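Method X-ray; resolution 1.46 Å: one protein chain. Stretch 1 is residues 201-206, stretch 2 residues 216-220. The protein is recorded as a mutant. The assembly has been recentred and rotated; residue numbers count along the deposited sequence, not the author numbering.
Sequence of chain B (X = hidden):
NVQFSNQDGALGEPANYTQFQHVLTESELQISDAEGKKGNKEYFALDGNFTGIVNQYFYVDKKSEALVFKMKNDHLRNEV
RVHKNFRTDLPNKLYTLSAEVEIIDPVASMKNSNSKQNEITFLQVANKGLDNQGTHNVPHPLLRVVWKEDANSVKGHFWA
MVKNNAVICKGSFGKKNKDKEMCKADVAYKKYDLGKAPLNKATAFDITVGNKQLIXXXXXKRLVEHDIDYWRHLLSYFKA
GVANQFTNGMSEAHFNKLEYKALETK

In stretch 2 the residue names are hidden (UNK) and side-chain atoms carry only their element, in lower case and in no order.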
# COMPACT_ATOMS: atom_id res chain seq x y z
N LYS B 201 -26.86 30.86 -0.61
CA LYS B 201 -27.51 29.67 -1.14
C LYS B 201 -26.66 28.46 -0.79
O LYS B 201 -25.43 28.54 -0.83
CB LYS B 201 -27.64 29.78 -2.66
CG LYS B 201 -28.37 28.64 -3.32
CD LYS B 201 -28.15 28.67 -4.83
CE LYS B 201 -28.86 27.53 -5.52
NZ LYS B 201 -28.59 27.51 -6.98
N ALA B 202 -27.32 27.37 -0.43
CA ALA B 202 -26.64 26.10 -0.18
C ALA B 202 -26.35 25.39 -1.50
O ALA B 202 -27.06 25.56 -2.50
CB ALA B 202 -27.50 25.20 0.69
N THR B 203 -25.29 24.59 -1.49
CA THR B 203 -24.90 23.77 -2.63
C THR B 203 -24.86 22.32 -2.15
O THR B 203 -24.31 22.03 -1.08
CB THR B 203 -23.53 24.19 -3.15
OG1 THR B 203 -23.59 25.55 -3.61
CG2 THR B 203 -23.08 23.31 -4.30
N ALA B 204 -25.43 21.43 -2.95
CA ALA B 204 -25.48 20.01 -2.60
C ALA B 204 -24.24 19.29 -3.12
O ALA B 204 -23.85 19.45 -4.28
CB ALA B 204 -26.72 19.36 -3.21
N PHE B 205 -23.64 18.48 -2.25
CA PHE B 205 -22.52 17.62 -2.63
C PHE B 205 -22.83 16.19 -2.23
O PHE B 205 -23.23 15.94 -1.08
CB PHE B 205 -21.24 18.05 -1.91
CG PHE B 205 -20.80 19.45 -2.23
CD1 PHE B 205 -21.28 20.51 -1.49
CD2 PHE B 205 -19.90 19.70 -3.26
CE1 PHE B 205 -20.90 21.81 -1.76
CE2 PHE B 205 -19.52 21.00 -3.55
CZ PHE B 205 -20.02 22.06 -2.79
N ASP B 206 -22.65 15.25 -3.16
CA ASP B 206 -22.79 13.83 -2.86
C ASP B 206 -21.51 13.14 -3.28
O ASP B 206 -21.13 13.19 -4.45
CB ASP B 206 -24.00 13.22 -3.59
CG ASP B 206 -25.30 13.91 -3.23
OD1 ASP B 206 -25.68 13.87 -2.04
OD2 ASP B 206 -25.95 14.48 -4.14
N UNK B 216 -18.29 12.38 -7.41
CA UNK B 216 -18.82 13.60 -6.78
C UNK B 216 -19.91 14.17 -7.67
O UNK B 216 -19.67 14.46 -8.85
c UNK B 216 -18.31 15.85 -5.77
c UNK B 216 -15.44 14.99 -5.48
c UNK B 216 -16.57 14.04 -5.74
c UNK B 216 -17.73 14.65 -6.53
N UNK B 217 -21.10 14.35 -7.09
CA UNK B 217 -22.19 15.08 -7.72
C UNK B 217 -22.36 16.42 -7.02
O UNK B 217 -22.28 16.50 -5.78
o UNK B 217 -22.78 12.74 -9.22
o UNK B 217 -24.13 12.04 -7.65
c UNK B 217 -23.47 12.94 -8.20
c UNK B 217 -23.52 14.33 -7.61
N UNK B 218 -22.61 17.47 -7.79
CA UNK B 218 -22.81 18.82 -7.27
C UNK B 218 -24.16 19.30 -7.78
O UNK B 218 -24.40 19.32 -9.00
c UNK B 218 -21.87 21.16 -7.12
c UNK B 218 -21.67 19.76 -7.69
c UNK B 218 -20.31 19.17 -7.26
N UNK B 219 -25.04 19.66 -6.86
CA UNK B 219 -26.41 20.04 -7.20
C UNK B 219 -27.05 19.02 -8.14
O UNK B 219 -27.74 19.38 -9.10
c UNK B 219 -26.48 21.46 -7.76
c UNK B 219 -26.15 22.51 -6.73
o UNK B 219 -25.60 23.57 -7.12
o UNK B 219 -26.46 22.30 -5.53
N UNK B 220 -26.80 17.74 -7.86
CA UNK B 220 -27.41 16.66 -8.61
C UNK B 220 -26.71 16.27 -9.89
O UNK B 220 -27.12 15.30 -10.53
O HOH W 1 -25.42 25.74 -5.69
O HOH W 2 -25.36 16.74 -5.51
O HOH W 3 -22.06 10.55 -5.27
O HOH W 4 -26.93 13.38 -6.79

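Position 216 carries four side-chain carbons and no heteroatom. The first is forked, and one arm runs two carbons long while the other stops at one. The closest contact with stretch 1 is made by the backbone, where CA lies 3.3 Å from O of Asp206 in a CA-H...O contact. A beta-branched chain of this shape is isoleucine. CG2 of Ile216 comes 4.1 Å from O of Asp206. Beta-branching is well tolerated in an extended strand, and the hydrocarbon suits a buried site.

At position 217 there are two carbons, the second bearing two oxygens. The first carbon, CB, comes 4.2 Å from CB of Asp206, because the two residues are paired across the strands and point to the same face of the sheet. A short carboxylate of this kind is aspartate. Two acids can sit side by side here because this face is partly exposed and their oxygens have other partners. One water donates to both carboxylates, 3.0 Å from its O to OD2 of Asp206 and 3.2 Å to OD2 of Asp217, while both carboxylate oxygens of Asp217 are also hydrogen-bonded just outside the two stretches. The backbone adds a reciprocal pair of hydrogen bonds: N of Asp217 donates to O of Asp206 at 2.9 Å, and N of Asp206 donates to O of Asp217, also at 2.9 Å.

Position 218 has three carbons, one attached to CA and carrying the other two. One terminal carbon lies 3.7 Å from CG2 of Thr203. This compact fork is valine, and that carbon is CG1; the other methyl, CG2, approaches CD2 of Phe205 obliquely at 4.1 Å. Val218 pairs with Phe205 without direct backbone hydrogen bonds, and both side chains turn to the face opposite the two acids. The site is buried, so a branched aliphatic group fits it well.

Position 219 again shows two carbons, the second with two oxygens. One of these oxygens accepts from N of Ala204 at 2.9 Å, nearly in line. The residue is aspartate, and that oxygen is OD1. Here the strand has ended, and phi and psi of 49° and 41° turn the chain out of its extended path. The carboxylate takes over a role that a backbone carbonyl plays within the ladder, while N of Asp219 donates to O of Ala204 at 2.8 Å. Its other oxygen, OD2, receives a water at 2.6 Å from the water O, and that water also donates to OG1 of Thr203, at 2.8 Å.

Position 220 has no side-chain atoms. Its N donates to a water O at 2.9 Å, and the same water donates to OD2 of Asp206 at 2.7 Å. The residue is glycine, which its phi of 84° favours.

The contact is thus an antiparallel strand pair, extended past its end by one aspartate side chain. Reciprocal backbone hydrogen bonds fix the register, apolar groups pack on the Phe205 and Val218 face, and waters link the polar groups of the Asp206 and Asp217 face.

Stretch 2 216-220: IDVDG
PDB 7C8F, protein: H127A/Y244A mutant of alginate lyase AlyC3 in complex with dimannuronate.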